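Local coordinates for tungstate ABC transporter, periplasmic tungstate-binding protein (Geobacter sulfurreducens, PDB 3LR1) that probably captures tungstate in the periplasm and delivers it to an ABC transporter for import into the cell, at residues S18-L24 with I232-Y236; G50-D56 with F209-K213; R78-M82 with I221-T225; D94-I98 with L110-A116; G200-V204 with A217-I221. One frame throughout, in Å; residues are numbered along the deposited sequence.

In the fold
Contacts 1, 2, 3 and 5 gather at one end of this two-lobed periplasmic binding protein, while contact 4 stands apart, its centre about 46 Å from that of contact 2. Contacts 3 and 5 share Ile221 of helix 214-224 and lie about 7 Å apart between centres, one reaching strand 78-90 and the other its antiparallel neighbour 197-204. Contact 2 touches contact 5 through Asp56 and Val204, and contact 1 touches contact 3 through Leu24 and Tyr223. Contact 1 joins residues near both chain ends and encloses the other four in sequence. The chain thus leaves this lobe, builds the region of contact 4, and returns, as expected of the family.

Contact 1 (S18-L24 with I232-Y236); sequences SGLLKVL and IISDY
Tyr236, the last residue of the chain, donates a hydrogen bond from its hydroxyl to the carbonyl of Ser18, with Tyr236 OH 2.6 Å from Ser18 O. The bond lies in the carbonyl plane on a lone pair, at a C=O...donor angle of 133°, and the acceptor sits at the edge of the phenol ring. With CG anti to the backbone N (chi1 -177°), the ring extends across the start of helix 20-32.

A CH-pi contact covers one face of this ring: Leu20 CA stands 3.9 Å from the centroid. Gly19, with positive phi, passes close to the hydroxyl, and a side chain there would collide with Tyr236 OH.

The remaining contacts are apolar. Leu20 CD1 meets Tyr236 CG at 4.0 Å and also reaches Ile233 CG1. One turn on, Val23 divides its methyls, CG1 resting 3.7 Å from Ile232 CG2 while CG2 approaches Tyr236 CE1. Leu24 CD1 touches both isoleucines, meeting Ile232 at CG2 and Ile233 at CG1.

Helix 227-235 thereby packs its C-terminal turn against the first turn of helix 20-32. Tyr83 of strand 78-90 hydrogen-bonds Ser18 OG and touches Leu20, Ile233 and Tyr236, while Val224 of helix 214-224 covers Leu24 and Ile233.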
# COMPACT_ATOMS: atom_id res chain seq x y z
N SER A 18 5.68 -4.87 3.82
CA SER A 18 6.61 -4.95 2.73
C SER A 18 8.04 -4.91 3.23
O SER A 18 8.91 -5.46 2.57
CB SER A 18 6.31 -3.85 1.75
OG SER A 18 7.46 -3.50 1.09
N GLY A 19 8.29 -4.30 4.40
CA GLY A 19 9.69 -4.25 4.92
C GLY A 19 10.57 -3.09 4.41
O GLY A 19 11.74 -2.90 4.85
N LEU A 20 10.04 -2.29 3.51
CA LEU A 20 10.80 -1.16 2.96
C LEU A 20 11.29 -0.23 4.05
O LEU A 20 12.47 0.21 4.01
CB LEU A 20 9.94 -0.35 2.00
CG LEU A 20 10.47 0.98 1.45
CD1 LEU A 20 11.73 0.78 0.71
CD2 LEU A 20 9.44 1.65 0.55
N LEU A 21 10.40 0.11 4.97
CA LEU A 21 10.73 1.11 6.00
C LEU A 21 11.90 0.71 6.89
O LEU A 21 12.65 1.56 7.28
CB LEU A 21 9.48 1.46 6.82
CG LEU A 21 8.37 2.13 5.99
CD1 LEU A 21 7.13 2.40 6.88
CD2 LEU A 21 8.83 3.36 5.24
N LYS A 22 12.09 -0.58 7.16
CA LYS A 22 13.18 -1.06 7.93
C LYS A 22 14.56 -0.76 7.31
O LYS A 22 15.51 -0.57 8.01
CB LYS A 22 12.99 -2.57 8.22
CG LYS A 22 13.67 -3.01 9.49
CD LYS A 22 13.16 -4.43 9.94
CE LYS A 22 13.02 -5.42 8.74
NZ LYS A 22 14.21 -5.49 7.79
N VAL A 23 14.63 -0.63 6.00
CA VAL A 23 15.84 -0.31 5.25
C VAL A 23 15.91 1.21 4.91
O VAL A 23 16.96 1.83 4.98
CB VAL A 23 15.87 -1.18 3.98
CG1 VAL A 23 17.07 -0.86 3.14
CG2 VAL A 23 15.89 -2.71 4.36
N LEU A 24 14.77 1.83 4.61
CA LEU A 24 14.72 3.22 4.21
C LEU A 24 15.00 4.19 5.36
O LEU A 24 15.66 5.23 5.16
CB LEU A 24 13.34 3.54 3.60
CG LEU A 24 13.10 4.91 2.98
CD1 LEU A 24 14.06 5.24 1.82
CD2 LEU A 24 11.68 4.97 2.50
N ILE A 232 17.55 3.41 -2.33
CA ILE A 232 17.12 2.34 -1.47
C ILE A 232 15.80 1.75 -1.99
O ILE A 232 15.62 0.52 -2.01
CB ILE A 232 16.91 2.84 -0.01
CG1 ILE A 232 18.30 3.11 0.61
CG2 ILE A 232 16.09 1.78 0.78
CD1 ILE A 232 18.29 3.82 1.98
N ILE A 233 14.90 2.65 -2.41
CA ILE A 233 13.57 2.21 -2.85
C ILE A 233 13.71 1.40 -4.12
O ILE A 233 13.04 0.38 -4.29
CB ILE A 233 12.60 3.41 -3.02
CG1 ILE A 233 12.33 4.04 -1.64
CG2 ILE A 233 11.29 3.01 -3.73
CD1 ILE A 233 11.73 5.44 -1.75
N SER A 234 14.58 1.85 -5.02
CA SER A 234 14.76 1.12 -6.29
C SER A 234 15.56 -0.18 -6.12
O SER A 234 15.32 -1.11 -6.87
CB SER A 234 15.43 1.98 -7.36
OG SER A 234 16.81 2.06 -7.04
N ASP A 235 16.46 -0.24 -5.12
CA ASP A 235 17.27 -1.46 -4.82
C ASP A 235 16.48 -2.49 -4.01
O ASP A 235 16.87 -3.63 -3.92
CB ASP A 235 18.52 -1.12 -3.99
CG ASP A 235 19.67 -0.54 -4.83
OD1 ASP A 235 19.44 -0.17 -5.99
OD2 ASP A 235 20.82 -0.44 -4.28
N TYR A 236 15.38 -2.08 -3.40
CA TYR A 236 14.75 -2.85 -2.36
C TYR A 236 14.15 -4.16 -2.90
O TYR A 236 13.32 -4.13 -3.84
CB TYR A 236 13.67 -2.03 -1.63
CG TYR A 236 13.09 -2.83 -0.52
CD1 TYR A 236 13.90 -3.29 0.49
CD2 TYR A 236 11.75 -3.21 -0.52
CE1 TYR A 236 13.41 -4.13 1.51
CE2 TYR A 236 11.25 -3.98 0.50
CZ TYR A 236 12.07 -4.47 1.51
OH TYR A 236 11.52 -5.27 2.55

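Contact 2 (G50-D56 with F209-K213); sequences GEAGDVD and FPHVK
A Schellman motif closes helix 43-51 at Gly53, and the aromatic ring of Phe209 lies over this helix end. Phe209 also opens a type I beta turn, running to Val212, in the loop that joins strand 197-204 to helix 214-224. The contact therefore brings together the loop entering strand 57-60 and the loop leaving strand 197-204.

Gly53 CA makes a CH-pi contact over the centre of the ring, 3.7 Å from the centroid and 13° off the ring normal. The peptide of Ala52 lies over the same face, its carbonyl carbon displaced toward the rim. At the ring edge, Glu51 O approaches Phe209 CZ at 3.1 Å, near the ring plane. Positive phi at Gly53 favours glycine by itself, and the ring adds a second reason, since a CB at this position would run into Phe209 CD1.

Beyond the ring, Val212 directs its CG2 methyl to the backbone, 3.7 Å from Val55 O, and also borders the carboxylate of Asp56. Both Phe209 and Val212 rest on Val204 of strand 197-204.

Lys213 occupies the N-cap position of helix 214-224. Asp56 turns OD1 of its carboxylate toward the Lys213 backbone, whereas Asp56 OD2 accepts hydrogen bonds from Lys8 N of strand 6-12 and from a water at 2.6 Å. That water is only weakly bonded to Lys213 NZ. The direct bond across the loops runs from Lys213 N to Asp56 OD1, 2.8 Å long and nearly straight at 172°, meeting the oxygen from above the carboxylate plane.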
# COMPACT_ATOMS: atom_id res chain seq x y z
N GLY A 50 -3.50 11.85 11.16
CA GLY A 50 -2.95 13.08 10.66
C GLY A 50 -3.97 14.24 10.82
O GLY A 50 -3.58 15.32 11.19
N GLU A 51 -5.26 13.95 10.58
CA GLU A 51 -6.39 14.92 10.78
C GLU A 51 -6.47 15.38 12.21
O GLU A 51 -6.90 16.48 12.45
CB GLU A 51 -7.73 14.36 10.37
CG GLU A 51 -7.94 14.25 8.85
CD GLU A 51 -9.28 13.69 8.42
OE1 GLU A 51 -10.12 13.38 9.32
OE2 GLU A 51 -9.49 13.54 7.19
N ALA A 52 -6.05 14.54 13.15
CA ALA A 52 -6.04 14.87 14.58
C ALA A 52 -4.72 15.50 15.05
O ALA A 52 -4.62 15.94 16.18
CB ALA A 52 -6.37 13.57 15.41
N GLY A 53 -3.71 15.55 14.22
CA GLY A 53 -2.38 16.07 14.61
C GLY A 53 -1.56 15.12 15.46
O GLY A 53 -0.64 15.57 16.15
N ASP A 54 -1.92 13.84 15.49
CA ASP A 54 -1.26 12.85 16.36
C ASP A 54 -0.07 12.20 15.68
O ASP A 54 0.64 11.42 16.31
CB ASP A 54 -2.26 11.76 16.87
CG ASP A 54 -3.14 12.26 18.00
OD1 ASP A 54 -2.55 12.57 19.07
OD2 ASP A 54 -4.39 12.37 17.88
N VAL A 55 0.11 12.47 14.38
CA VAL A 55 1.35 12.16 13.69
C VAL A 55 1.86 13.38 12.94
O VAL A 55 1.14 14.36 12.75
CB VAL A 55 1.19 10.99 12.71
CG1 VAL A 55 0.86 9.68 13.50
CG2 VAL A 55 0.10 11.29 11.59
N ASP A 56 3.13 13.31 12.50
CA ASP A 56 3.77 14.45 11.79
C ASP A 56 3.82 14.27 10.24
O ASP A 56 3.93 15.24 9.49
CB ASP A 56 5.19 14.58 12.35
CG ASP A 56 5.23 14.63 13.86
OD1 ASP A 56 4.70 15.64 14.43
OD2 ASP A 56 5.84 13.69 14.48
N PHE A 209 -1.86 22.39 13.16
CA PHE A 209 -1.38 21.78 14.40
C PHE A 209 0.00 22.30 14.68
O PHE A 209 0.97 21.76 14.20
CB PHE A 209 -1.44 20.25 14.33
CG PHE A 209 -2.85 19.72 14.21
CD1 PHE A 209 -3.70 19.74 15.29
CD2 PHE A 209 -3.31 19.20 13.02
CE1 PHE A 209 -4.99 19.27 15.18
CE2 PHE A 209 -4.60 18.69 12.93
CZ PHE A 209 -5.44 18.79 13.97
N PRO A 210 0.11 23.39 15.49
CA PRO A 210 1.46 23.99 15.57
C PRO A 210 2.57 23.13 16.28
O PRO A 210 3.76 23.46 16.15
CB PRO A 210 1.22 25.35 16.26
CG PRO A 210 -0.13 25.26 16.87
CD PRO A 210 -0.91 24.15 16.21
N HIS A 211 2.19 22.10 17.01
CA HIS A 211 3.17 21.25 17.70
C HIS A 211 3.69 20.09 16.85
O HIS A 211 4.56 19.35 17.27
CB HIS A 211 2.58 20.74 18.99
CG HIS A 211 2.06 21.83 19.86
ND1 HIS A 211 0.79 21.82 20.41
CD2 HIS A 211 2.59 23.04 20.16
CE1 HIS A 211 0.60 22.95 21.08
NE2 HIS A 211 1.66 23.72 20.92
N VAL A 212 3.18 19.94 15.64
CA VAL A 212 3.71 18.91 14.78
C VAL A 212 5.22 19.22 14.43
O VAL A 212 5.66 20.42 14.44
CB VAL A 212 2.81 18.92 13.58
CG1 VAL A 212 3.51 19.12 12.36
CG2 VAL A 212 1.64 17.86 13.75
N LYS A 213 5.98 18.17 14.18
CA LYS A 213 7.44 18.25 13.89
C LYS A 213 7.62 18.51 12.37
O LYS A 213 8.01 17.62 11.61
CB LYS A 213 8.14 16.92 14.28
CG LYS A 213 8.09 16.50 15.80
CD LYS A 213 9.40 16.81 16.49
CE LYS A 213 9.36 16.58 18.02
NZ LYS A 213 8.30 15.67 18.42
O HOH W 1 6.46 13.43 16.95

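Contact 3 (R78-M82 with I221-T225); sequences RKDVM and IDYVT
Ile221 O is gripped twice by Thr225, whose side chain and that of Ile221 both meet Lys79 of strand 78-90. Thr225 OG1 donates to Ile221 O at 2.8 Å and Thr225 N at 3.1 Å, the two donors arriving from opposite faces of the carbonyl plane. This pair of hydrogen bonds to one carbonyl oxygen helps to fix the threonine rotation: OG1 stands between the backbone N and carbonyl carbon (chi1 60°), while CG2 faces the strand.

Lys79 folds its chain over this last turn of helix 214-224. Its CG lies 3.9 Å from Ile221 CG2, and further out Lys79 CE packs 3.6 Å from Thr225 CG2. A valine in place of Thr225 would probably deprive Ile221 O of its side-chain donor and leave the branched side chain less firmly oriented under Lys79.

Deeper in, Val81 and Val224 cross at about a right angle, with Val81 CG2 3.9 Å from Val224 CG1. Ile233 of helix 227-235 touches both valines.

No hydrogen bond joins strand to helix. Thr225 spends both its N-H and its hydroxyl on Ile221 O within its own segment, and what holds helix to strand is methyl packing and the aliphatic part of a solvent-exposed lysine.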
# COMPACT_ATOMS: atom_id res chain seq x y z
N ARG A 78 2.87 17.35 -0.42
CA ARG A 78 2.75 15.97 -0.88
C ARG A 78 3.74 15.67 -2.00
O ARG A 78 3.83 16.43 -2.99
CB ARG A 78 1.35 15.64 -1.43
CG ARG A 78 1.16 14.18 -1.81
CD ARG A 78 -0.02 13.90 -2.76
NE ARG A 78 -0.16 12.49 -3.14
CZ ARG A 78 0.61 11.84 -4.03
NH1 ARG A 78 1.62 12.45 -4.67
NH2 ARG A 78 0.39 10.56 -4.28
N LYS A 79 4.44 14.57 -1.86
CA LYS A 79 5.30 14.08 -2.93
C LYS A 79 5.01 12.63 -3.25
O LYS A 79 4.77 11.81 -2.36
CB LYS A 79 6.78 14.29 -2.56
CG LYS A 79 7.25 15.74 -2.60
CD LYS A 79 7.89 16.08 -3.95
CE LYS A 79 9.26 15.32 -4.23
NZ LYS A 79 9.62 15.00 -5.72
N ASP A 80 5.06 12.31 -4.53
CA ASP A 80 4.96 10.95 -4.99
C ASP A 80 6.22 10.23 -4.62
O ASP A 80 7.35 10.75 -4.81
CB ASP A 80 4.90 10.86 -6.55
CG ASP A 80 3.52 11.16 -7.15
OD1 ASP A 80 2.50 11.12 -6.45
OD2 ASP A 80 3.46 11.41 -8.39
N VAL A 81 6.03 9.00 -4.17
CA VAL A 81 7.07 8.08 -3.88
C VAL A 81 6.74 6.83 -4.70
O VAL A 81 5.81 6.05 -4.39
CB VAL A 81 7.12 7.72 -2.39
CG1 VAL A 81 8.14 6.61 -2.16
CG2 VAL A 81 7.41 8.95 -1.58
N MSE A 82 7.49 6.68 -5.80
CA MSE A 82 7.19 5.64 -6.75
C MSE A 82 7.74 4.40 -6.16
O MSE A 82 8.96 4.25 -6.01
CB MSE A 82 7.81 5.95 -8.12
CG MSE A 82 7.17 7.22 -8.78
SE MSE A 82 5.25 6.98 -9.29
CE MSE A 82 4.80 8.45 -8.28
N ILE A 221 10.69 13.96 3.99
CA ILE A 221 10.17 13.91 2.65
C ILE A 221 11.30 14.17 1.61
O ILE A 221 11.38 13.50 0.59
CB ILE A 221 9.01 14.92 2.44
CG1 ILE A 221 7.80 14.47 3.32
CG2 ILE A 221 8.67 14.98 0.94
CD1 ILE A 221 6.56 15.46 3.34
N ASP A 222 12.15 15.13 1.89
CA ASP A 222 13.32 15.45 1.03
C ASP A 222 14.23 14.23 0.88
O ASP A 222 14.76 13.94 -0.19
CB ASP A 222 14.11 16.65 1.60
CG ASP A 222 13.36 18.02 1.44
OD1 ASP A 222 12.38 18.13 0.66
OD2 ASP A 222 13.77 19.02 2.09
N TYR A 223 14.36 13.51 1.99
CA TYR A 223 15.21 12.34 2.05
C TYR A 223 14.68 11.21 1.21
O TYR A 223 15.41 10.65 0.39
CB TYR A 223 15.51 11.90 3.50
CG TYR A 223 16.07 10.48 3.55
CD1 TYR A 223 17.40 10.19 3.25
CD2 TYR A 223 15.26 9.44 3.89
CE1 TYR A 223 17.88 8.86 3.30
CE2 TYR A 223 15.72 8.13 3.93
CZ TYR A 223 17.01 7.86 3.63
OH TYR A 223 17.38 6.58 3.63
N VAL A 224 13.44 10.85 1.45
CA VAL A 224 12.76 9.78 0.76
C VAL A 224 12.71 10.04 -0.73
O VAL A 224 12.89 9.17 -1.48
CB VAL A 224 11.36 9.55 1.40
CG1 VAL A 224 10.58 8.63 0.61
CG2 VAL A 224 11.50 9.04 2.90
N THR A 225 12.53 11.27 -1.17
CA THR A 225 12.51 11.59 -2.60
C THR A 225 13.87 12.01 -3.14
O THR A 225 14.01 12.41 -4.32
CB THR A 225 11.49 12.72 -2.86
OG1 THR A 225 11.85 13.90 -2.11
CG2 THR A 225 10.08 12.23 -2.47

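Contact 4 (D94-I98 with L110-A116); sequences DPAGI and LLATKGA
Ala96 CB presses against Leu111 CD2 at 3.5 Å, bringing a type I beta turn, Asp94 to Gly97, against helix 104-114 close to the Schellman motif that ends it. The same Ala96 methyl lies 4.1 Å from Ala116 CB, so it fits between the last turn of the helix and the residue that follows the cap.

Leu111 CD2 is shared: Ile98 CG2, two residues on from Ala96, also approaches it at 3.8 Å, the two side chains crossing at an oblique angle. Leu111 holds its CG anti to the carbonyl carbon (chi1 -66°), which carries CD2 into the corner between Ala96 and Ile98. Around this apolar centre, Leu110 borders the carbonyls of Ala96 and Gly97, and the aliphatic part of Lys114 runs beside Ala96 as far as Pro95 O.

In the next shell, Gly115 has positive phi and turns the chain out of the helix. Ala116 N bonds to Leu111 O, which sets the Ala116 methyl against Ala96, and a weaker bond links Gly115 N to Ala112 O.

Tyr167 of strand 167-171 backs both segments. Its hydroxyl hydrogen-bonds Ala96 N and Asp94 OD1 of the turn, while its side chain touches Ile98, Leu111 and Ala116. Leu188 of strand 186-190 also meets Ile98.

Asp94 closes the turn from within through its side chain as well as its backbone. Gly97 N donates to Asp94 O at 3.0 Å, and Ile98 N donates to the syn lone pair of Asp94 OD1 at 2.8 Å, with an N-H...O angle of 153°.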
# COMPACT_ATOMS: atom_id res chain seq x y z
N ASP A 94 -3.24 -22.94 -10.92
CA ASP A 94 -3.92 -21.96 -11.71
C ASP A 94 -5.09 -22.51 -12.48
O ASP A 94 -5.02 -22.59 -13.66
CB ASP A 94 -2.89 -21.33 -12.65
CG ASP A 94 -3.45 -20.24 -13.50
OD1 ASP A 94 -4.53 -19.77 -13.25
OD2 ASP A 94 -2.81 -19.89 -14.45
N PRO A 95 -6.17 -22.85 -11.81
CA PRO A 95 -7.32 -23.49 -12.47
C PRO A 95 -8.01 -22.60 -13.49
O PRO A 95 -8.59 -23.11 -14.48
CB PRO A 95 -8.29 -23.77 -11.33
CG PRO A 95 -7.52 -23.67 -10.10
CD PRO A 95 -6.34 -22.83 -10.33
N ALA A 96 -7.97 -21.29 -13.25
CA ALA A 96 -8.56 -20.33 -14.16
C ALA A 96 -7.65 -20.05 -15.38
O ALA A 96 -8.06 -19.42 -16.34
CB ALA A 96 -8.92 -19.05 -13.41
N GLY A 97 -6.40 -20.52 -15.33
CA GLY A 97 -5.46 -20.34 -16.42
C GLY A 97 -5.10 -18.89 -16.63
O GLY A 97 -4.91 -18.43 -17.76
N ILE A 98 -4.95 -18.15 -15.54
CA ILE A 98 -4.65 -16.73 -15.67
C ILE A 98 -3.22 -16.47 -16.11
O ILE A 98 -2.95 -15.35 -16.59
CB ILE A 98 -5.05 -15.83 -14.46
CG1 ILE A 98 -4.09 -15.96 -13.30
CG2 ILE A 98 -6.50 -16.01 -14.04
CD1 ILE A 98 -4.31 -14.89 -12.26
N LEU A 110 -11.13 -13.46 -16.94
CA LEU A 110 -10.98 -14.94 -16.87
C LEU A 110 -11.50 -15.48 -15.54
O LEU A 110 -12.20 -16.51 -15.53
CB LEU A 110 -9.53 -15.39 -17.07
CG LEU A 110 -8.90 -16.04 -18.31
CD1 LEU A 110 -9.79 -16.06 -19.55
CD2 LEU A 110 -7.54 -15.42 -18.66
N LEU A 111 -11.16 -14.82 -14.44
CA LEU A 111 -11.66 -15.21 -13.09
C LEU A 111 -13.18 -15.12 -12.98
O LEU A 111 -13.84 -16.09 -12.59
CB LEU A 111 -11.02 -14.38 -11.94
CG LEU A 111 -9.52 -14.62 -11.79
CD1 LEU A 111 -8.86 -13.77 -10.72
CD2 LEU A 111 -9.29 -16.09 -11.49
N ALA A 112 -13.73 -13.97 -13.34
CA ALA A 112 -15.17 -13.78 -13.28
C ALA A 112 -15.92 -14.80 -14.16
O ALA A 112 -16.95 -15.31 -13.75
CB ALA A 112 -15.54 -12.37 -13.67
N THR A 113 -15.38 -15.09 -15.34
CA THR A 113 -16.02 -16.02 -16.30
C THR A 113 -15.94 -17.46 -15.84
O THR A 113 -16.93 -18.23 -15.96
CB THR A 113 -15.36 -15.91 -17.70
OG1 THR A 113 -15.46 -14.56 -18.17
CG2 THR A 113 -16.05 -16.84 -18.74
N LYS A 114 -14.79 -17.86 -15.35
CA LYS A 114 -14.63 -19.19 -14.77
C LYS A 114 -15.39 -19.33 -13.41
O LYS A 114 -15.66 -20.44 -12.96
CB LYS A 114 -13.12 -19.50 -14.62
CG LYS A 114 -12.76 -20.89 -14.03
CD LYS A 114 -12.82 -21.99 -15.06
CE LYS A 114 -12.55 -23.38 -14.43
NZ LYS A 114 -13.71 -24.34 -14.58
N GLY A 115 -15.74 -18.21 -12.78
CA GLY A 115 -16.30 -18.23 -11.45
C GLY A 115 -15.29 -18.69 -10.39
O GLY A 115 -15.71 -19.31 -9.41
N ALA A 116 -13.99 -18.36 -10.57
CA ALA A 116 -12.93 -18.73 -9.64
C ALA A 116 -12.94 -17.78 -8.44
O ALA A 116 -13.11 -16.57 -8.58
CB ALA A 116 -11.57 -18.69 -10.31

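Contact 5 (G200-V204 with A217-I221); sequences GIMAV and AMKLI
Ile201 and Ile221 lie alongside each other, their side chains running in opposed directions, and their branches meet along the interface between strand 200-204 and helix 217-221. Ile201 CG2 lies 3.9 Å from Ile221 CG2, and the two CG1 atoms are 4.0 Å apart. Ile201 extends toward the helix, CG1 anti to the backbone N (chi1 -166°), which brings its CD1 toward Leu220 CD2, a looser contact at 4.4 Å.

The CD1 end of Ile221 turns toward the peptide joining Met202 and Ala203. A glycine at Ile221 is likely to open a gap between helix and strand, leaving Ile201 without its facing branches and the peptide of Ala203 without this cover.

Ala203 offers its small methyl to the helix. Ala217 CB lies beside Ala203 CB at 4.0 Å, where the two backbones come closest. The selenomethionine Met218 starts away from the strand, but bends at chi2 and chi3 and returns, with SE 4.0 Å from Ala203 CB. The modelled ends of Met218 and Ile221 crowd each other, so their exact positions are doubtful.

The helix and strand segments run nearly antiparallel, at 165°, with axes 8.2 Å apart. Strand 197-204 is flanked in the sheet by strands 57-60 and 78-90, whose Val57 and Val81 touch Ile201. On another side of the helix, Leu220 packs against Leu25 and Phe28, so helix 214-224 lies against strands 197-204 and 78-90 with helix 20-32 as a neighbour.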
# COMPACT_ATOMS: atom_id res chain seq x y z
N GLY A 200 1.86 8.42 -1.75
CA GLY A 200 2.04 9.80 -1.33
C GLY A 200 2.60 9.94 0.10
O GLY A 200 2.19 9.24 1.01
N ILE A 201 3.58 10.82 0.25
CA ILE A 201 4.17 11.17 1.52
C ILE A 201 3.87 12.66 1.73
O ILE A 201 4.05 13.45 0.80
CB ILE A 201 5.69 10.79 1.63
CG1 ILE A 201 6.11 10.87 3.10
CG2 ILE A 201 6.60 11.65 0.69
CD1 ILE A 201 7.49 10.20 3.40
N MSE A 202 3.35 13.01 2.91
CA MSE A 202 2.79 14.37 3.16
C MSE A 202 3.11 14.74 4.59
O MSE A 202 3.12 13.88 5.46
CB MSE A 202 1.26 14.39 2.99
CG MSE A 202 0.77 13.91 1.71
SE MSE A 202 -1.14 13.63 1.75
CE MSE A 202 -1.49 12.04 2.78
N ALA A 203 3.38 16.02 4.80
CA ALA A 203 3.61 16.59 6.11
C ALA A 203 2.27 17.11 6.64
O ALA A 203 1.46 17.71 5.86
CB ALA A 203 4.66 17.70 6.04
N VAL A 204 2.02 16.86 7.93
CA VAL A 204 0.86 17.35 8.65
C VAL A 204 1.08 18.86 8.83
O VAL A 204 2.19 19.32 9.21
CB VAL A 204 0.67 16.66 9.99
CG1 VAL A 204 -0.47 17.31 10.78
CG2 VAL A 204 0.35 15.17 9.75
N ALA A 217 9.63 16.61 9.51
CA ALA A 217 8.81 15.96 8.45
C ALA A 217 9.32 16.33 7.06
O ALA A 217 9.44 15.47 6.18
CB ALA A 217 7.32 16.28 8.60
N MSE A 218 9.61 17.61 6.86
CA MSE A 218 10.06 18.07 5.56
C MSE A 218 11.45 17.46 5.21
O MSE A 218 11.70 17.09 4.04
CB MSE A 218 10.01 19.57 5.53
CG MSE A 218 8.58 20.15 5.41
SE MSE A 218 7.52 19.44 3.91
CE MSE A 218 7.57 17.52 4.24
N LYS A 219 12.28 17.27 6.22
CA LYS A 219 13.56 16.59 5.97
C LYS A 219 13.37 15.18 5.55
O LYS A 219 14.07 14.71 4.64
CB LYS A 219 14.47 16.69 7.14
CG LYS A 219 15.11 18.07 7.27
CD LYS A 219 15.70 18.23 8.67
CE LYS A 219 16.55 19.46 8.77
NZ LYS A 219 16.75 19.80 10.23
N LEU A 220 12.40 14.51 6.19
CA LEU A 220 12.08 13.16 5.82
C LEU A 220 11.61 13.07 4.38
O LEU A 220 12.08 12.19 3.61
CB LEU A 220 11.10 12.51 6.78
CG LEU A 220 10.77 11.05 6.43
CD1 LEU A 220 12.02 10.09 6.59
CD2 LEU A 220 9.58 10.53 7.28
N ILE A 221 10.69 13.96 3.99
CA ILE A 221 10.17 13.91 2.65
C ILE A 221 11.30 14.17 1.61
O ILE A 221 11.38 13.50 0.59
CB ILE A 221 9.01 14.92 2.44
CG1 ILE A 221 7.80 14.47 3.32
CG2 ILE A 221 8.67 14.98 0.94
CD1 ILE A 221 6.56 15.46 3.34